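Local coordinates for DUF3863 domain-containing protein (Parabacteroides distasonis, PDB 3LM3) that is of unknown function but may be a glycoside hydrolase or deacetylase acting on carbohydrate, at residues Asp221-Arg227 against Ser353-Ile359; Gly232-Asp236 against Ile247-Trp253. The contacts are given in a common frame with arbitrary orientation. Where two conformers were deposited one is given. Residue numbers count along the deposited sequence, not the author numbering.

Contact 1 (Asp221-Arg227 against Ser353-Ile359)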
loop_
_atom_site.group_PDB
_atom_site.type_symbol
_atom_site.label_atom_id
_atom_site.label_comp_id
_atom_site.label_asym_id
_atom_site.label_seq_id
_atom_site.Cartn_x
_atom_site.Cartn_y
_atom_site.Cartn_z
ATOM N N ASP A 221 -1.114 -10.631 -2.260
ATOM C CA ASP A 221 -1.776 -11.802 -2.831
ATOM C C ASP A 221 -3.085 -11.900 -2.064
ATOM O O ASP A 221 -3.094 -12.149 -0.862
ATOM C CB ASP A 221 -0.895 -13.022 -2.635
ATOM C CG ASP A 221 -1.508 -14.291 -3.244
ATOM O OD1 ASP A 221 -2.755 -14.415 -3.201
ATOM O OD2 ASP A 221 -0.745 -15.152 -3.786
ATOM N N PHE A 222 -4.199 -11.703 -2.768
ATOM C CA PHE A 222 -5.498 -11.635 -2.102
ATOM C C PHE A 222 -5.834 -12.898 -1.317
ATOM O O PHE A 222 -6.476 -12.838 -0.263
ATOM C CB PHE A 222 -6.622 -11.367 -3.108
ATOM C CG PHE A 222 -6.630 -9.982 -3.692
ATOM C CD1 PHE A 222 -6.766 -8.877 -2.877
ATOM C CD2 PHE A 222 -6.678 -9.789 -5.064
ATOM C CE1 PHE A 222 -6.847 -7.614 -3.411
ATOM C CE2 PHE A 222 -6.762 -8.511 -5.607
ATOM C CZ PHE A 222 -6.885 -7.436 -4.780
ATOM N N ILE A 223 -5.407 -14.055 -1.802
ATOM C CA ILE A 223 -5.667 -15.304 -1.077
ATOM C C ILE A 223 -4.915 -15.316 0.258
ATOM O O ILE A 223 -5.483 -15.673 1.300
ATOM C CB ILE A 223 -5.341 -16.524 -1.960
ATOM C CG1 ILE A 223 -6.420 -16.606 -3.076
ATOM C CG2 ILE A 223 -5.335 -17.808 -1.137
ATOM C CD1 ILE A 223 -6.104 -17.554 -4.201
ATOM N N CYS A 224 -3.656 -14.901 0.265
ATOM C CA CYS A 224 -2.887 -14.857 1.498
ATOM C C CYS A 224 -3.459 -13.847 2.489
ATOM O O CYS A 224 -3.466 -14.072 3.706
ATOM C CB CYS A 224 -1.437 -14.500 1.216
ATOM S SG CYS A 224 -0.602 -15.590 0.016
ATOM N N ALA A 225 -3.935 -12.722 1.956
ATOM C CA ALA A 225 -4.337 -11.574 2.773
ATOM C C ALA A 225 -5.667 -11.747 3.459
ATOM O O ALA A 225 -6.041 -10.900 4.264
ATOM C CB ALA A 225 -4.328 -10.303 1.900
ATOM N N ARG A 226 -6.414 -12.818 3.180
ATOM C CA ARG A 226 -7.649 -13.111 3.901
ATOM C C ARG A 226 -7.400 -13.299 5.383
ATOM O O ARG A 226 -8.261 -12.985 6.192
ATOM C CB ARG A 226 -8.303 -14.416 3.405
ATOM C CG ARG A 226 -8.753 -14.419 1.980
ATOM C CD ARG A 226 -9.161 -15.843 1.579
ATOM N NE ARG A 226 -8.041 -16.767 1.742
ATOM C CZ ARG A 226 -8.082 -17.998 2.244
ATOM N NH1 ARG A 226 -9.234 -18.570 2.608
ATOM N NH2 ARG A 226 -6.972 -18.696 2.354
ATOM N N ARG A 227 -6.252 -13.850 5.745
ATOM C CA ARG A 227 -5.919 -14.178 7.145
ATOM C C ARG A 227 -5.520 -12.970 7.963
ATOM O O ARG A 227 -5.054 -12.014 7.435
ATOM C CB ARG A 227 -4.737 -15.139 7.207
ATOM C CG ARG A 227 -5.082 -16.591 7.123
ATOM C CD ARG A 227 -5.674 -16.984 5.771
ATOM N NE ARG A 227 -6.129 -18.375 5.791
ATOM C CZ ARG A 227 -5.337 -19.463 5.766
ATOM N NH1 ARG A 227 -4.021 -19.372 5.740
ATOM N NH2 ARG A 227 -5.897 -20.665 5.808
ATOM N N SER A 353 -0.630 -19.494 -0.835
ATOM C CA SER A 353 -1.462 -19.076 -1.973
ATOM C C SER A 353 -2.090 -20.356 -2.564
ATOM O O SER A 353 -1.683 -20.855 -3.611
ATOM C CB SER A 353 -0.612 -18.319 -3.002
ATOM O OG SER A 353 -1.404 -17.760 -4.048
ATOM N N TYR A 354 -3.092 -20.860 -1.859
ATOM C CA TYR A 354 -3.613 -22.214 -2.086
ATOM C C TYR A 354 -4.250 -22.354 -3.450
ATOM O O TYR A 354 -5.113 -21.566 -3.864
ATOM C CB TYR A 354 -4.565 -22.657 -0.957
ATOM C CG TYR A 354 -3.824 -22.726 0.361
ATOM C CD1 TYR A 354 -2.798 -23.635 0.576
ATOM C CD2 TYR A 354 -4.144 -21.861 1.410
ATOM C CE1 TYR A 354 -2.092 -23.677 1.761
ATOM C CE2 TYR A 354 -3.423 -21.890 2.590
ATOM C CZ TYR A 354 -2.428 -22.817 2.779
ATOM O OH TYR A 354 -1.677 -22.866 3.934
ATOM N N ASN A 355 -3.844 -23.405 -4.163
ATOM C CA ASN A 355 -4.224 -23.557 -5.557
ATOM C C ASN A 355 -5.699 -23.832 -5.798
ATOM O O ASN A 355 -6.181 -23.528 -6.869
ATOM C CB ASN A 355 -3.349 -24.617 -6.272
ATOM C CG ASN A 355 -3.424 -26.014 -5.678
ATOM O OD1 ASN A 355 -4.213 -26.311 -4.767
ATOM N ND2 ASN A 355 -2.617 -26.927 -6.256
ATOM N N ASN A 356 -6.381 -24.391 -4.806
ATOM C CA ASN A 356 -7.753 -24.794 -4.956
ATOM C C ASN A 356 -8.726 -23.637 -4.796
ATOM O O ASN A 356 -9.924 -23.830 -5.007
ATOM C CB ASN A 356 -8.108 -25.862 -3.923
ATOM C CG ASN A 356 -8.122 -25.319 -2.512
ATOM O OD1 ASN A 356 -7.095 -24.900 -1.998
ATOM N ND2 ASN A 356 -9.299 -25.359 -1.864
ATOM N N LEU A 357 -8.208 -22.457 -4.447
ATOM C CA LEU A 357 -9.065 -21.300 -4.188
ATOM C C LEU A 357 -9.113 -20.324 -5.347
ATOM O O LEU A 357 -8.087 -20.016 -5.968
ATOM C CB LEU A 357 -8.592 -20.594 -2.911
ATOM C CG LEU A 357 -8.662 -21.400 -1.616
ATOM C CD1 LEU A 357 -8.046 -20.608 -0.458
ATOM C CD2 LEU A 357 -10.107 -21.823 -1.278
ATOM N N GLU A 358 -10.321 -19.820 -5.633
ATOM C CA GLU A 358 -10.540 -18.736 -6.561
ATOM C C GLU A 358 -11.219 -17.623 -5.786
ATOM O O GLU A 358 -12.297 -17.837 -5.160
ATOM C CB GLU A 358 -11.422 -19.150 -7.725
ATOM C CG GLU A 358 -11.658 -18.021 -8.701
ATOM C CD GLU A 358 -12.385 -18.502 -9.936
ATOM O OE1 GLU A 358 -11.735 -19.052 -10.847
ATOM O OE2 GLU A 358 -13.615 -18.363 -9.974
ATOM N N ILE A 359 -10.597 -16.437 -5.779
ATOM C CA ILE A 359 -11.164 -15.275 -5.096
ATOM C C ILE A 359 -11.551 -14.225 -6.113
ATOM O O ILE A 359 -10.822 -14.009 -7.091
ATOM C CB ILE A 359 -10.212 -14.699 -4.006
ATOM C CG1 ILE A 359 -10.939 -13.651 -3.152
ATOM C CG2 ILE A 359 -8.909 -14.094 -4.608
ATOM C CD1 ILE A 359 -10.180 -13.364 -1.859
#
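A short helix can be tied by one polar bond to the loop leading into a strand and by apolar side chains to the strand itself, as residues 221-227 illustrate. Asp-221 occupies the N-cap of the short, loosely bonded helix 222-225, and its carboxylate is shared: OD1 accepts a weak capping bond from Ile-223 N at 3.0 Å, while OD2 accepts the hydroxyl of Ser-353, OG to OD2 2.7 Å. Phe-222 touches the strand through its root, CB lying 3.9 Å from Ile-359 CG2, and its ring continues away into an aromatic cluster with Trp-174, Phe-343 and Trp-361. Ile-223 is the most deeply covered residue of the helix. Its CG1 meets Ile-359 CG2 at 3.9 Å and its CG2 meets Leu-357 CD1 at 4.0 Å, so it spans two side chains on the same face of strand 357-363. This is a helix lying on an antiparallel sheet: Leu-357 and Ile-359 face the helix, whereas the intervening Glu-358 points to the other side, where it forms salt bridges with Arg-346 and Arg-373. A type I turn, Tyr-354 to Leu-357, leads into the strand. Cys-224, whose CA is 5.6 Å from that of Ser-353, brings SG within 4.0 Å of Ser-353 N. Arg-226 folds back so that NE donates to Ile-223 O at 2.8 Å; this sets its guanidinium with one face over Leu-357 CD1, 3.6 Å from NH2. Arg-227 then reaches the rim of Tyr-354, NH1 standing 4.1 Å from CE2 near the ring plane.

Contact 2 (Gly232-Asp236 against Ile247-Trp253); sequences GHGID and IETYKGW
His-233 lays one face of its imidazole over Ile-247, whose CG2 sits 3.5 Å from the ring centroid and 20° off the normal, a CH-pi contact. The ring (chi1 m, chi2 160°) turns its ND1 edge to Lys-251, and NZ donates to ND1 at 2.8 Å; to reach it, the lysine runs t, m, m, t. One histidine thus joins two residues a helical turn apart. Residues 232-236 form an irregular loop against helix 247-253, with His-233 CA 4.7 Å from Gly-252 CA. Gly-232 takes phi/psi 157/-169, which by itself calls for glycine, and His-233 -102/-8. So close an approach depends on glycine: a CB on Gly-252 would strike His-233 O, which instead receives a CA-H...O contact from Gly-252 CA at 3.3 Å. The helix contains a wider pi-type turn, Gly-252 N bonding to Ile-247 O at 2.9 Å, with Thr-249 at phi/psi -128/-90; Trp-253 N then bonds to Thr-249 O at 2.8 Å. Gly-234 is extended (-86/169), and Ile-235 (-70/-16, chi1 t) crosses the face of Trp-253 (chi1 m, chi2 8°), CB standing 3.9 Å from the five-membered ring centroid and 6° off the normal. Meanwhile CD1 of Trp-253 approaches His-233 O at 3.3 Å. An irregular surface loop is thus packed on a helix with a pi-type turn, one water bridging their backbones by donating to Gly-252 O and accepting from Ile-235 N, each at 2.9 Å. Beyond it, Ile-247 and Lys-251 touch Phe-294 of helix 290-294, Ile-235 and Trp-253 rest on helix 255-277, and Tyr-250 points to helix 296-313.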
loop_
_atom_site.group_PDB
_atom_site.type_symbol
_atom_site.label_atom_id
_atom_site.label_comp_id
_atom_site.label_asym_id
_atom_site.label_seq_id
_atom_site.Cartn_x
_atom_site.Cartn_y
_atom_site.Cartn_z
ATOM N N GLY A 232 4.969 -17.171 10.311
ATOM C CA GLY A 232 6.358 -16.946 9.975
ATOM C C GLY A 232 6.492 -16.499 8.527
ATOM O O GLY A 232 5.490 -16.180 7.881
ATOM N N HIS A 233 7.723 -16.485 8.040
ATOM C CA HIS A 233 8.029 -15.976 6.691
ATOM C C HIS A 233 8.247 -17.100 5.663
ATOM O O HIS A 233 8.389 -16.805 4.483
ATOM C CB HIS A 233 9.279 -15.084 6.702
ATOM C CG HIS A 233 9.120 -13.798 7.449
ATOM N ND1 HIS A 233 10.215 -13.086 7.902
ATOM C CD2 HIS A 233 8.029 -13.094 7.813
ATOM C CE1 HIS A 233 9.792 -12.009 8.541
ATOM N NE2 HIS A 233 8.474 -11.988 8.506
ATOM N N GLY A 234 8.304 -18.348 6.100
ATOM C CA GLY A 234 8.712 -19.430 5.212
ATOM C C GLY A 234 7.598 -20.032 4.386
ATOM O O GLY A 234 6.424 -19.800 4.633
ATOM N N ILE A 235 7.986 -20.861 3.412
ATOM C CA ILE A 235 7.022 -21.486 2.532
ATOM C C ILE A 235 6.179 -22.530 3.258
ATOM O O ILE A 235 5.119 -22.892 2.783
ATOM C CB ILE A 235 7.691 -22.066 1.275
ATOM C CG1 ILE A 235 6.634 -22.240 0.155
ATOM C CG2 ILE A 235 8.447 -23.346 1.584
ATOM C CD1 ILE A 235 7.215 -22.391 -1.258
ATOM N N ASP A 236 6.619 -22.958 4.430
ATOM C CA ASP A 236 5.823 -23.860 5.251
ATOM C C ASP A 236 4.664 -23.199 5.977
ATOM O O ASP A 236 3.779 -23.892 6.463
ATOM C CB ASP A 236 6.717 -24.585 6.276
ATOM C CG ASP A 236 7.438 -23.650 7.221
ATOM O OD1 ASP A 236 7.887 -22.538 6.828
ATOM O OD2 ASP A 236 7.599 -24.069 8.384
ATOM N N ILE A 247 10.068 -9.286 2.071
ATOM C CA ILE A 247 10.280 -10.019 3.334
ATOM C C ILE A 247 9.658 -11.414 3.277
ATOM O O ILE A 247 10.294 -12.423 3.628
ATOM C CB ILE A 247 9.736 -9.223 4.536
ATOM C CG1 ILE A 247 10.649 -8.014 4.806
ATOM C CG2 ILE A 247 9.592 -10.116 5.793
ATOM C CD1 ILE A 247 12.103 -8.359 5.190
ATOM N N GLU A 248 8.409 -11.475 2.821
ATOM C CA GLU A 248 7.637 -12.717 2.838
ATOM C C GLU A 248 7.842 -13.582 1.603
ATOM O O GLU A 248 7.249 -14.669 1.489
ATOM C CB GLU A 248 6.147 -12.409 3.010
ATOM C CG GLU A 248 5.809 -11.655 4.263
ATOM C CD GLU A 248 6.037 -10.164 4.225
ATOM O OE1 GLU A 248 6.285 -9.603 3.147
ATOM O OE2 GLU A 248 5.966 -9.558 5.337
ATOM N N THR A 249 8.679 -13.111 0.673
ATOM C CA THR A 249 8.878 -13.788 -0.606
ATOM C C THR A 249 10.368 -14.016 -0.863
ATOM O O THR A 249 10.915 -15.040 -0.464
ATOM C CB THR A 249 8.186 -13.027 -1.773
ATOM O OG1 THR A 249 8.707 -11.683 -1.876
ATOM C CG2 THR A 249 6.677 -12.997 -1.561
ATOM N N TYR A 250 11.049 -13.066 -1.502
ATOM C CA TYR A 250 12.472 -13.207 -1.763
ATOM C C TYR A 250 13.292 -13.637 -0.532
ATOM O O TYR A 250 14.120 -14.557 -0.623
ATOM C CB TYR A 250 13.051 -11.897 -2.315
ATOM C CG TYR A 250 12.549 -11.577 -3.699
ATOM C CD1 TYR A 250 12.964 -12.313 -4.794
ATOM C CD2 TYR A 250 11.681 -10.517 -3.927
ATOM C CE1 TYR A 250 12.479 -12.032 -6.060
ATOM C CE2 TYR A 250 11.196 -10.226 -5.226
ATOM C CZ TYR A 250 11.598 -10.974 -6.275
ATOM O OH TYR A 250 11.069 -10.685 -7.515
ATOM N N LYS A 251 13.060 -12.996 0.606
ATOM C CA LYS A 251 13.800 -13.311 1.836
ATOM C C LYS A 251 13.252 -14.600 2.458
ATOM O O LYS A 251 13.980 -15.564 2.606
ATOM C CB LYS A 251 13.754 -12.127 2.783
ATOM C CG LYS A 251 14.731 -12.177 3.947
ATOM C CD LYS A 251 14.298 -13.074 5.068
ATOM C CE LYS A 251 13.068 -12.626 5.837
ATOM N NZ LYS A 251 12.893 -13.481 7.090
ATOM N N GLY A 252 11.963 -14.628 2.789
ATOM C CA GLY A 252 11.405 -15.789 3.486
ATOM C C GLY A 252 11.439 -17.113 2.749
ATOM O O GLY A 252 11.616 -18.189 3.360
ATOM N N TRP A 253 11.275 -17.060 1.425
ATOM C CA TRP A 253 11.254 -18.279 0.634
ATOM C C TRP A 253 12.556 -18.533 -0.127
ATOM O O TRP A 253 12.694 -19.581 -0.740
ATOM C CB TRP A 253 10.121 -18.207 -0.371
ATOM C CG TRP A 253 8.737 -18.216 0.183
ATOM C CD1 TRP A 253 8.342 -18.122 1.498
ATOM C CD2 TRP A 253 7.537 -18.342 -0.579
ATOM N NE1 TRP A 253 6.989 -18.230 1.588
ATOM C CE2 TRP A 253 6.467 -18.338 0.321
ATOM C CE3 TRP A 253 7.271 -18.485 -1.944
ATOM C CZ2 TRP A 253 5.151 -18.467 -0.088
ATOM C CZ3 TRP A 253 5.966 -18.619 -2.355
ATOM C CH2 TRP A 253 4.918 -18.590 -1.444
HETATM O O HOH W 1 10.908 -20.963 3.040
#

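Overall arrangement
Followed from the N terminus, the chain enters contact 1 at 221-227, soon after strand 213-216 of the three-stranded parallel sheet, and reaches contact 2 a few residues later. There 232-236 folds onto helix 247-253, closing a short loop with only ten residues between its segments. The chain then runs through helix 255-277, strand 280-287 of the larger parallel sheet and further helices and strands, the last of them 341-346, which pairs with 357-363, before 353-359 closes contact 1 across 125 intervening residues. Contact 2 is therefore nested within contact 1. Their centres lie about 16 Å apart and their nearest atoms about 6 Å, without touching; contact 1 ties helix 222-225 to the antiparallel sheet, and both contacts border helix 255-277.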